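Local atomic coordinates of oxidoreductase, iron/ascorbate family (Shewanella oneidensis, PDB entry 3ON7), a protein that probably uses iron(II), 2-oxoglutarate and dioxygen in oxidation reactions, and may release ethylene from 2-oxoglutarate. Residues Leu4-Tyr9 with Val29-Pro34; Glu41-Glu46 with Ile246-Phe251; Gly215-Glu220 with Asp267-Glu272. All blocks are in the same frame, centred on the assembly; numbering follows the deposited sequence. Where two conformers were deposited one is given.

Contact 1 (Leu4-Tyr9 with Val29-Pro34); sequences LETIDY and VLSNHP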
# COMPACT_ATOMS: atom_id res chain seq x y z
N LEU B 4 22.05 -1.29 32.60
CA LEU B 4 22.70 -2.35 31.81
C LEU B 4 24.22 -2.20 31.84
O LEU B 4 24.72 -1.10 32.02
CB LEU B 4 22.26 -2.25 30.36
CG LEU B 4 20.83 -2.65 30.04
CD1 LEU B 4 20.44 -2.06 28.71
CD2 LEU B 4 20.73 -4.15 29.99
N GLU B 5 24.94 -3.30 31.63
CA GLU B 5 26.39 -3.29 31.70
C GLU B 5 27.03 -2.78 30.41
O GLU B 5 26.73 -3.28 29.34
CB GLU B 5 26.91 -4.69 32.00
CG GLU B 5 28.39 -4.72 32.41
CD GLU B 5 28.85 -6.07 32.96
OE1 GLU B 5 28.72 -7.10 32.26
OE2 GLU B 5 29.38 -6.09 34.10
N THR B 6 27.92 -1.80 30.50
CA THR B 6 28.73 -1.44 29.34
C THR B 6 29.80 -2.49 29.15
O THR B 6 30.54 -2.77 30.07
CB THR B 6 29.45 -0.12 29.54
OG1 THR B 6 28.49 0.94 29.67
CG2 THR B 6 30.38 0.15 28.35
N ILE B 7 29.87 -3.09 27.97
CA ILE B 7 30.90 -4.09 27.69
C ILE B 7 31.92 -3.52 26.71
O ILE B 7 31.55 -3.09 25.63
CB ILE B 7 30.31 -5.37 27.10
CG1 ILE B 7 29.36 -6.03 28.11
CG2 ILE B 7 31.43 -6.33 26.73
CD1 ILE B 7 28.38 -7.00 27.50
N ASP B 8 33.18 -3.51 27.10
CA ASP B 8 34.27 -3.05 26.22
C ASP B 8 34.53 -4.07 25.12
O ASP B 8 34.91 -5.20 25.38
CB ASP B 8 35.53 -2.83 27.04
CG ASP B 8 36.58 -2.05 26.31
OD1 ASP B 8 36.94 -2.42 25.18
OD2 ASP B 8 37.09 -1.08 26.89
N TYR B 9 34.34 -3.64 23.88
CA TYR B 9 34.48 -4.47 22.69
C TYR B 9 35.85 -5.11 22.67
O TYR B 9 35.99 -6.23 22.20
CB TYR B 9 34.30 -3.61 21.45
CG TYR B 9 34.54 -4.29 20.12
CD1 TYR B 9 33.53 -5.03 19.50
CD2 TYR B 9 35.77 -4.18 19.46
CE1 TYR B 9 33.74 -5.64 18.28
CE2 TYR B 9 35.99 -4.81 18.24
CZ TYR B 9 34.95 -5.53 17.65
OH TYR B 9 35.14 -6.16 16.45
N VAL B 29 25.28 -3.34 25.31
CA VAL B 29 25.92 -2.03 25.17
C VAL B 29 27.41 -2.27 24.90
O VAL B 29 28.06 -2.94 25.68
CB VAL B 29 25.72 -1.22 26.45
CG1 VAL B 29 26.39 0.13 26.35
CG2 VAL B 29 24.24 -1.07 26.76
N LEU B 30 27.95 -1.74 23.80
CA LEU B 30 29.36 -1.91 23.48
C LEU B 30 30.11 -0.59 23.49
O LEU B 30 29.68 0.36 22.84
CB LEU B 30 29.54 -2.54 22.10
CG LEU B 30 29.26 -4.03 21.95
CD1 LEU B 30 29.41 -4.42 20.49
CD2 LEU B 30 30.17 -4.85 22.83
N SER B 31 31.23 -0.54 24.21
CA SER B 31 32.17 0.60 24.10
C SER B 31 33.40 0.23 23.27
O SER B 31 33.65 -0.95 23.01
CB SER B 31 32.60 1.09 25.48
OG SER B 31 33.72 0.37 25.94
N ASN B 32 34.13 1.26 22.84
CA ASN B 32 35.36 1.07 22.07
C ASN B 32 35.20 0.13 20.89
O ASN B 32 36.00 -0.77 20.70
CB ASN B 32 36.45 0.55 23.00
CG ASN B 32 36.79 1.53 24.08
OD1 ASN B 32 36.23 1.48 25.17
ND2 ASN B 32 37.68 2.47 23.78
N HIS B 33 34.12 0.32 20.14
CA HIS B 33 33.82 -0.49 18.95
C HIS B 33 34.66 0.00 17.76
O HIS B 33 35.29 1.06 17.84
CB HIS B 33 32.32 -0.42 18.62
CG HIS B 33 31.79 0.97 18.49
ND1 HIS B 33 31.87 1.69 17.32
CD2 HIS B 33 31.20 1.78 19.40
CE1 HIS B 33 31.35 2.90 17.52
NE2 HIS B 33 30.94 2.98 18.78
N PRO B 34 34.66 -0.76 16.65
CA PRO B 34 35.51 -0.43 15.52
C PRO B 34 35.04 0.67 14.59
O PRO B 34 35.72 0.96 13.62
CB PRO B 34 35.58 -1.74 14.71
CG PRO B 34 34.88 -2.75 15.49
CD PRO B 34 33.99 -2.06 16.45
O HOH W 1 25.49 -5.14 27.55
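Tyr9 lays one face of its ring against Pro34 in a CH-pi contact, Pro34 CD lying over the centre, 3.8 Å from the Tyr9 ring centroid. Pro34 CG is 3.5 Å from Tyr9 CZ, and the two side chains cross at about a right angle. CG of Tyr9 stands anti to the backbone N (chi1 175°), which brings it near His33 CA. Behind this lies a short parallel ladder: Ile7 N donates to Val29 O, Ser31 N to Ile7 O and Tyr9 N to Ser31 O, each at 2.9 Å and nearly straight. The beta-branched Ile7 and Val29 suit such extended backbone.

The rest is looser. The axes of the short segments 6-8 and 29-31 diverge by 42°, and near Glu5 a water takes over from the direct bonds, donating to Glu5 O and accepting from Val29 N. Thr6, Asp8 and Ser31, polar as suits their partial exposure, share a face of the sheet with Val29, which is buried beside Thr6 (Val29 CG1 to Thr6 OG1 4.0 Å), and the Asp8 carboxylate pairs with Arg10.

Strands 6-8 and 27-31 flank helix 14-25 in a beta-alpha-beta unit, and that helix covers Ile7 and Leu30. Strand 6-8 ends the main sheet, strand 27-31 lies against strand 210-214, and the Tyr9 hydroxyl bonds Glu119 of helix 103-126.

Contact 2 (Glu41-Glu46 with Ile246-Phe251); sequences ERIYTE and ISLPLF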
# COMPACT_ATOMS: atom_id res chain seq x y z
N GLU B 41 30.80 11.56 14.30
CA GLU B 41 30.71 12.98 14.62
C GLU B 41 30.51 13.80 13.34
O GLU B 41 29.77 14.78 13.33
CB GLU B 41 31.99 13.47 15.35
CG GLU B 41 32.25 12.87 16.73
CD GLU B 41 33.75 12.97 17.20
OE1 GLU B 41 34.57 13.70 16.58
OE2 GLU B 41 34.11 12.29 18.21
N ARG B 42 31.21 13.43 12.27
CA ARG B 42 31.11 14.12 10.99
C ARG B 42 29.66 14.00 10.46
O ARG B 42 29.10 14.96 9.91
CB ARG B 42 32.14 13.53 9.98
CG ARG B 42 33.09 14.56 9.34
CD ARG B 42 34.52 14.02 9.08
NE ARG B 42 34.55 12.94 8.07
CZ ARG B 42 35.05 11.71 8.24
NH1 ARG B 42 35.60 11.34 9.40
NH2 ARG B 42 35.01 10.84 7.24
N ILE B 43 29.07 12.83 10.65
CA ILE B 43 27.69 12.56 10.26
C ILE B 43 26.68 13.36 11.09
O ILE B 43 25.77 13.96 10.52
CB ILE B 43 27.41 11.03 10.29
CG1 ILE B 43 28.03 10.38 9.04
CG2 ILE B 43 25.92 10.71 10.31
CD1 ILE B 43 28.20 8.90 9.16
N TYR B 44 26.84 13.39 12.41
CA TYR B 44 25.98 14.21 13.27
C TYR B 44 26.00 15.65 12.80
O TYR B 44 24.95 16.30 12.66
CB TYR B 44 26.44 14.17 14.72
CG TYR B 44 25.79 13.12 15.58
CD1 TYR B 44 25.94 11.77 15.29
CD2 TYR B 44 25.06 13.46 16.70
CE1 TYR B 44 25.37 10.79 16.10
CE2 TYR B 44 24.47 12.49 17.50
CZ TYR B 44 24.64 11.16 17.20
OH TYR B 44 24.06 10.18 17.98
N THR B 45 27.21 16.14 12.52
CA THR B 45 27.40 17.53 12.13
C THR B 45 26.71 17.85 10.82
O THR B 45 25.97 18.82 10.75
CB THR B 45 28.90 17.90 12.08
OG1 THR B 45 29.45 17.81 13.40
CG2 THR B 45 29.11 19.33 11.56
N GLU B 46 26.93 17.07 9.78
CA GLU B 46 26.41 17.46 8.47
C GLU B 46 24.92 17.19 8.31
O GLU B 46 24.25 17.86 7.52
CB GLU B 46 27.26 16.92 7.31
CG GLU B 46 27.40 15.42 7.20
CD GLU B 46 28.45 15.00 6.17
OE1 GLU B 46 29.20 15.87 5.68
OE2 GLU B 46 28.51 13.79 5.85
N ILE B 246 20.06 14.61 17.42
CA ILE B 246 20.19 13.78 16.22
C ILE B 246 20.45 12.38 16.75
O ILE B 246 21.14 12.22 17.76
CB ILE B 246 21.36 14.25 15.34
CG1 ILE B 246 21.05 15.62 14.72
CG2 ILE B 246 21.72 13.21 14.27
CD1 ILE B 246 20.13 15.57 13.51
N SER B 247 19.85 11.37 16.11
CA SER B 247 20.19 9.96 16.38
C SER B 247 20.10 9.11 15.10
O SER B 247 19.39 9.48 14.17
CB SER B 247 19.31 9.39 17.48
OG SER B 247 17.99 9.32 17.05
N LEU B 248 20.83 7.99 15.08
CA LEU B 248 21.06 7.23 13.84
C LEU B 248 20.74 5.73 13.97
O LEU B 248 21.54 4.88 13.60
CB LEU B 248 22.52 7.39 13.44
CG LEU B 248 23.07 8.82 13.34
CD1 LEU B 248 24.59 8.76 13.26
CD2 LEU B 248 22.49 9.55 12.16
N PRO B 249 19.55 5.38 14.46
CA PRO B 249 19.31 3.94 14.61
C PRO B 249 19.36 3.24 13.25
O PRO B 249 18.82 3.79 12.29
CB PRO B 249 17.89 3.88 15.18
CG PRO B 249 17.24 5.11 14.66
CD PRO B 249 18.34 6.17 14.70
N LEU B 250 20.00 2.08 13.17
CA LEU B 250 20.03 1.27 11.95
C LEU B 250 19.22 -0.00 12.22
O LEU B 250 19.57 -0.77 13.11
CB LEU B 250 21.45 0.88 11.55
CG LEU B 250 21.56 -0.08 10.35
CD1 LEU B 250 21.12 0.66 9.05
CD2 LEU B 250 22.92 -0.67 10.21
N PHE B 251 18.13 -0.20 11.47
CA PHE B 251 17.24 -1.36 11.65
C PHE B 251 17.60 -2.46 10.66
O PHE B 251 17.35 -2.33 9.46
CB PHE B 251 15.80 -0.91 11.51
CG PHE B 251 15.38 0.11 12.56
CD1 PHE B 251 14.89 -0.30 13.79
CD2 PHE B 251 15.55 1.46 12.32
CE1 PHE B 251 14.55 0.62 14.77
CE2 PHE B 251 15.19 2.39 13.28
CZ PHE B 251 14.70 1.98 14.51
O HOH W 2 22.95 7.78 16.94
O HOH W 3 22.18 10.88 19.72
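Tyr44 and Ile43 of helix 37-51 meet Ile246 and Leu248 of strand 245-252, one of the strands of the double-stranded beta-helix core expected of 2-oxoglutarate oxygenases. The helix thus packs on the outside of that core. Ile246 CG2 sits over one face of the Tyr44 ring, shifted toward its rim, 4.2 Å from the centroid and 14° off the normal. Leu248 CD1 approaches the ring obliquely, 3.6 Å from Tyr44 CE1, and also touches Ile43 CG2 at 3.8 Å, so that one methyl group touches two successive helix residues. Branched aliphatic side chains suit this buried part, whereas a tyrosine can share in it with its ring and still reach water with its hydroxyl. Its chi1 of -93° sets CG so that the ring can reach toward the strand.

Farther out, the sheet sets the strand residues in place. Ile246 rests on His156 and Leu248 on Ile154, both of strand 151-157, while Ile43 leans on Tyr109 of helix 103-126. Strand 245-252 is interrupted near Leu248 and Pro249, the latter having no N-H to give. Ser247 points its CB away from the helix, and a bound glycerol lies about 4 Å from its side chain. This serine fits the Arg-x-Ser pattern that holds the 2-oxoglutarate carboxylate in relatives, so the glycerol may mark part of that pocket.

No direct hydrogen bond joins helix and strand; two waters do so at the hydroxyl. One donates to Tyr44 OH at 2.8 Å and accepts from Leu248 N. The other, in the plane of the ring at its edge, accepts from Tyr44 OH at 2.7 Å and donates to Ile246 O at 2.6 Å.

Contact 3 (Gly215-Glu220 with Asp267-Glu272); sequences GDMLQE and DSYLME
Tyr269 reaches from the C-terminal helix 266-277 to Asp216 and Met217 at the start of helix 216-221, which directly follows core strand 210-214. This is plain structural packing, across short helical segments whose axes stay 11.5 Å apart and run at 120° to each other. Its CG is anti to the backbone N (chi1 -171°), on a CB that points at the facing helix; a long, flat side chain suits so wide a separation.

The apolar contacts come first. Met217, present as selenomethionine, runs extended beyond CG and slides past the tyrosine in the opposite direction, with Met217 CG 3.9 Å and Met217 CE 4.0 Å from Tyr269 CD2. Leu270 CB lies near the same CE.

The polar link is indirect. A water donates to Asp216 O at 2.7 Å and lies 3.3 Å from Tyr269 OH. Asp216 CB, 3.4 Å from Tyr269 OH, is merely in van der Waals contact. An alanine at Tyr269 would probably open a gap beside Met217 and leave that water without its hydroxyl partner.

Charged groups find partners outside the pair: Asp216 bonds Ser228 and forms a salt bridge with Arg273, while Glu220 bonds Ser261. On the far helix, Glu272 makes a salt bridge to Arg153 of a third subunit.

With no direct hydrogen bond or salt bridge between the two segments, the contact consists mainly of van der Waals packing round one ring, with one water as its polar link.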
# COMPACT_ATOMS: atom_id res chain seq x y z
N GLY B 215 15.23 -7.78 18.00
CA GLY B 215 13.91 -7.41 17.47
C GLY B 215 13.00 -8.64 17.34
O GLY B 215 13.47 -9.79 17.43
N ASP B 216 11.69 -8.40 17.13
CA ASP B 216 10.70 -9.48 17.14
C ASP B 216 11.04 -10.66 16.24
O ASP B 216 10.78 -11.82 16.59
CB ASP B 216 9.32 -8.97 16.74
CG ASP B 216 8.69 -8.13 17.81
OD1 ASP B 216 9.25 -8.13 18.92
OD2 ASP B 216 7.65 -7.47 17.54
N MSE B 217 11.60 -10.38 15.08
CA MSE B 217 11.94 -11.46 14.17
C MSE B 217 13.06 -12.40 14.66
O MSE B 217 13.04 -13.58 14.34
CB MSE B 217 12.21 -10.92 12.78
CG MSE B 217 10.93 -10.58 12.02
SE MSE B 217 11.37 -9.67 10.39
CE MSE B 217 9.61 -9.08 9.89
N LEU B 218 14.00 -11.91 15.46
CA LEU B 218 15.03 -12.78 16.08
C LEU B 218 14.47 -13.51 17.31
O LEU B 218 14.89 -14.65 17.60
CB LEU B 218 16.32 -12.00 16.45
CG LEU B 218 17.52 -12.81 16.93
CD1 LEU B 218 17.83 -13.98 15.99
CD2 LEU B 218 18.78 -11.92 17.09
N GLN B 219 13.54 -12.87 18.02
CA GLN B 219 12.81 -13.56 19.07
C GLN B 219 12.10 -14.77 18.49
O GLN B 219 12.19 -15.88 19.03
CB GLN B 219 11.82 -12.65 19.79
CG GLN B 219 11.12 -13.34 20.96
CD GLN B 219 10.18 -12.43 21.75
OE1 GLN B 219 10.57 -11.41 22.28
NE2 GLN B 219 8.93 -12.86 21.86
N GLU B 220 11.40 -14.56 17.37
CA GLU B 220 10.70 -15.63 16.69
C GLU B 220 11.67 -16.69 16.18
O GLU B 220 11.39 -17.88 16.32
CB GLU B 220 9.88 -15.08 15.52
CG GLU B 220 9.11 -16.13 14.72
CD GLU B 220 8.00 -16.81 15.52
OE1 GLU B 220 7.55 -16.29 16.57
OE2 GLU B 220 7.56 -17.86 15.07
N ASP B 267 8.45 -12.08 5.67
CA ASP B 267 7.35 -11.50 4.92
C ASP B 267 5.98 -11.84 5.53
O ASP B 267 5.17 -10.96 5.71
CB ASP B 267 7.44 -12.00 3.47
CG ASP B 267 6.56 -11.20 2.51
OD1 ASP B 267 6.75 -9.98 2.35
OD2 ASP B 267 5.68 -11.82 1.89
N SER B 268 5.72 -13.11 5.84
CA SER B 268 4.42 -13.47 6.39
C SER B 268 4.27 -12.96 7.81
O SER B 268 3.15 -12.75 8.27
CB SER B 268 4.18 -15.00 6.33
OG SER B 268 4.96 -15.70 7.30
N TYR B 269 5.38 -12.77 8.51
CA TYR B 269 5.34 -12.21 9.85
C TYR B 269 4.91 -10.75 9.79
O TYR B 269 4.07 -10.31 10.57
CB TYR B 269 6.71 -12.33 10.53
CG TYR B 269 6.70 -11.97 11.99
CD1 TYR B 269 6.37 -12.91 12.95
CD2 TYR B 269 7.01 -10.69 12.42
CE1 TYR B 269 6.37 -12.58 14.30
CE2 TYR B 269 6.99 -10.36 13.75
CZ TYR B 269 6.67 -11.30 14.69
OH TYR B 269 6.65 -10.97 16.04
N LEU B 270 5.46 -9.99 8.85
CA LEU B 270 5.06 -8.59 8.69
C LEU B 270 3.57 -8.51 8.26
O LEU B 270 2.78 -7.76 8.85
CB LEU B 270 5.93 -7.93 7.65
CG LEU B 270 5.68 -6.44 7.41
CD1 LEU B 270 5.96 -5.65 8.69
CD2 LEU B 270 6.60 -5.99 6.24
N MSE B 271 3.19 -9.30 7.26
CA MSE B 271 1.83 -9.27 6.77
C MSE B 271 0.89 -9.50 7.97
O MSE B 271 -0.11 -8.80 8.13
CB MSE B 271 1.57 -10.31 5.67
CG MSE B 271 2.15 -10.04 4.30
SE MSE B 271 1.89 -8.24 3.56
CE MSE B 271 3.51 -7.47 4.13
N GLU B 272 1.23 -10.46 8.82
CA GLU B 272 0.40 -10.74 9.99
C GLU B 272 0.30 -9.53 10.92
O GLU B 272 -0.78 -9.26 11.50
CB GLU B 272 0.91 -11.95 10.74
CG GLU B 272 -0.03 -12.45 11.81
CD GLU B 272 -1.43 -12.83 11.27
OE1 GLU B 272 -1.53 -13.28 10.09
OE2 GLU B 272 -2.41 -12.68 12.04
O HOH W 4 8.67 -12.46 18.13

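Overall arrangement
Contacts 1 and 2 follow one another along the chain, and both reach the main sheet, with centres about 18 Å apart: contact 1 closes its edge at strand 6-8, and contact 2 covers an inner strand with helix 37-51. Contact 3 lies about 28 Å from contact 1 and about 27 Å from contact 2, centre to centre, and is on the opposite side of the chain's centre from contact 2. The segments of contacts 2 and 3 alternate in sequence, strand 245-252 leading on to helix 266-277. A probable iron site, unfilled in this structure, is suggested by His174, Asp176 and His231; the Asp216 side chain of contact 3 lies near these residues without touching them.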